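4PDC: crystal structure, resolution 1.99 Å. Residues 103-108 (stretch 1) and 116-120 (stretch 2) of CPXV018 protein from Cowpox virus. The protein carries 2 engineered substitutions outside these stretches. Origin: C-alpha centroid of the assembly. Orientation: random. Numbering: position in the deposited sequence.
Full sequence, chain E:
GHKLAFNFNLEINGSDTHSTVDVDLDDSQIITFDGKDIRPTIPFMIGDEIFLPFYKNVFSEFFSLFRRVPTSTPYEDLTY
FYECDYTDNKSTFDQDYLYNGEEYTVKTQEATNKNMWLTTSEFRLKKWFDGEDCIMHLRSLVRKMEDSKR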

# COMPACT_ATOMS: atom_id res chain seq x y z
N GLU E 103 1.40 1.90 -28.94
CA GLU E 103 1.58 0.93 -27.87
C GLU E 103 2.94 0.27 -27.94
O GLU E 103 3.46 -0.02 -29.01
CB GLU E 103 0.50 -0.16 -27.92
CG GLU E 103 -0.72 0.13 -27.06
CD GLU E 103 -1.47 -1.13 -26.67
OE1 GLU E 103 -0.96 -1.89 -25.81
OE2 GLU E 103 -2.57 -1.36 -27.21
N TYR E 104 3.52 0.02 -26.77
CA TYR E 104 4.75 -0.75 -26.69
C TYR E 104 4.80 -1.49 -25.36
O TYR E 104 4.08 -1.14 -24.42
CB TYR E 104 5.98 0.16 -26.87
CG TYR E 104 6.25 1.14 -25.75
CD1 TYR E 104 5.42 2.23 -25.53
CD2 TYR E 104 7.36 0.99 -24.93
CE1 TYR E 104 5.68 3.14 -24.51
CE2 TYR E 104 7.63 1.89 -23.92
CZ TYR E 104 6.78 2.95 -23.71
OH TYR E 104 7.06 3.84 -22.69
N THR E 105 5.61 -2.54 -25.30
CA THR E 105 5.72 -3.35 -24.10
C THR E 105 7.15 -3.80 -23.84
O THR E 105 7.46 -4.31 -22.76
CB THR E 105 4.83 -4.61 -24.19
OG1 THR E 105 5.36 -5.50 -25.19
CG2 THR E 105 3.40 -4.24 -24.55
N VAL E 106 8.03 -3.62 -24.83
CA VAL E 106 9.39 -4.14 -24.75
C VAL E 106 10.38 -3.07 -24.31
O VAL E 106 10.47 -2.00 -24.91
CB VAL E 106 9.83 -4.72 -26.11
CG1 VAL E 106 11.25 -5.27 -26.02
CG2 VAL E 106 8.88 -5.81 -26.56
N LYS E 107 11.13 -3.39 -23.26
CA LYS E 107 12.19 -2.52 -22.76
C LYS E 107 13.47 -2.76 -23.55
O LYS E 107 13.83 -3.91 -23.82
CB LYS E 107 12.44 -2.79 -21.27
CG LYS E 107 13.58 -1.99 -20.66
CD LYS E 107 13.99 -2.57 -19.31
CE LYS E 107 15.10 -1.74 -18.67
NZ LYS E 107 16.34 -1.71 -19.51
N THR E 108 14.15 -1.68 -23.92
CA THR E 108 15.45 -1.77 -24.57
C THR E 108 16.53 -1.37 -23.56
O THR E 108 16.23 -1.00 -22.43
CB THR E 108 15.55 -0.87 -25.82
OG1 THR E 108 15.34 0.50 -25.46
CG2 THR E 108 14.50 -1.29 -26.85
N MET E 116 12.23 4.24 -19.21
CA MET E 116 11.96 4.53 -17.81
C MET E 116 10.46 4.57 -17.55
O MET E 116 9.97 4.09 -16.52
CB MET E 116 12.60 5.85 -17.41
CG MET E 116 12.51 6.14 -15.92
SD MET E 116 13.15 7.77 -15.48
CE MET E 116 14.84 7.65 -16.07
N TRP E 117 9.73 5.16 -18.48
CA TRP E 117 8.27 5.24 -18.39
C TRP E 117 7.67 3.84 -18.32
O TRP E 117 6.75 3.58 -17.54
CB TRP E 117 7.72 6.01 -19.59
CG TRP E 117 6.24 6.22 -19.57
CD1 TRP E 117 5.30 5.48 -20.23
CD2 TRP E 117 5.52 7.25 -18.88
NE1 TRP E 117 4.04 5.99 -19.99
CE2 TRP E 117 4.15 7.07 -19.16
CE3 TRP E 117 5.91 8.31 -18.05
CZ2 TRP E 117 3.17 7.91 -18.65
CZ3 TRP E 117 4.93 9.14 -17.54
CH2 TRP E 117 3.57 8.94 -17.84
N LEU E 118 8.20 2.94 -19.14
CA LEU E 118 7.72 1.57 -19.22
C LEU E 118 8.00 0.79 -17.95
O LEU E 118 7.16 0.03 -17.48
CB LEU E 118 8.37 0.85 -20.41
CG LEU E 118 8.05 -0.64 -20.59
CD1 LEU E 118 6.58 -0.87 -20.89
CD2 LEU E 118 8.92 -1.25 -21.69
N THR E 119 9.19 0.98 -17.38
CA THR E 119 9.60 0.19 -16.24
C THR E 119 9.21 0.79 -14.89
O THR E 119 9.41 0.14 -13.86
CB THR E 119 11.12 -0.03 -16.23
OG1 THR E 119 11.80 1.22 -16.10
CG2 THR E 119 11.56 -0.72 -17.51
N THR E 120 8.64 2.00 -14.88
CA THR E 120 8.34 2.67 -13.60
C THR E 120 6.91 3.15 -13.42
O THR E 120 6.52 3.53 -12.32
CB THR E 120 9.24 3.90 -13.38
OG1 THR E 120 8.89 4.94 -14.31
CG2 THR E 120 10.71 3.54 -13.53

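Stretch 1 enters as the last part of a strand and then runs on as loop. Stretch 2 is one turn or so of a helix that extends beyond it in both directions. The two backbones stay well apart. The nearest CA atoms are those of Lys107 and Leu118, 7.0 Å from each other. No hydrogen bond crosses between the stretches, so the contact rests on van der Waals packing. It is small, burying 286 Å² summed over both sides.

Glu103 takes no part. Its side chain is exposed and out of reach of the helix.

Tyr104 makes the first contact. Its CA-to-CB bond points sideways, but chi1 is in the p well and the end of the side chain comes nearer the helix. There the ring meets Leu118, with CE2 of Tyr104 3.7 Å from CB of Leu118. This is an apolar pairing of aromatic carbon with aliphatic carbon, and the approach to the ring is oblique. The phenol reaches further, to Trp117. OH of Tyr104 lies 3.4 Å from CD1 of Trp117, at the edge of the indole and near its plane. This is a close contact with a ring carbon, not a hydrogen bond. The polar groups of both residues are satisfied by other partners: the Tyr104 hydroxyl bonds to a residue adjoining one of the stretches, and NE1 of Trp117 bonds elsewhere in the structure.

The CA-to-CB bond of Thr105 points away from the helix, and its backbone makes the contact instead. O of Thr105 sits 3.6 Å from CD2 of Leu118. A methyl carries no polar proton, so this is packing rather than a conventional hydrogen bond.

Val106 behaves in the same way. Its CA-to-CB bond points away, and its side chain comes no closer than 5.7 Å, between CB of Val106 and CD2 of Leu118. Its carbonyl carbon, C, lies 3.5 Å from CD2 of Leu118.

Lys107 continues the same contact. Its backbone N is 3.5 Å from CD2 of Leu118, and its CB is 3.9 Å from that same methyl carbon. One leucine methyl thus packs against three consecutive residues of the loop. The CA-to-CB bond of Leu118 points toward stretch 1, and this residue has the largest covered area of any here, 103 Å². Its chi1 is t and its chi2 is p.

The Lys107 side chain starts toward the helix, but its end leads away. The first three chi angles are t, so the aliphatic chain is extended. Along the way CD of Lys107 passes 3.5 Å from CG2 of Thr119, carbon against carbon. The charged end turns back to its own stretch, where NZ of Lys107 donates a 3.0 Å hydrogen bond to O of Thr108.

Thr108 does not touch the helix. Within stretch 2, OG1 of Thr120 donates a 2.6 Å hydrogen bond to O of Met116, one helical turn back. Neither residue contacts stretch 1.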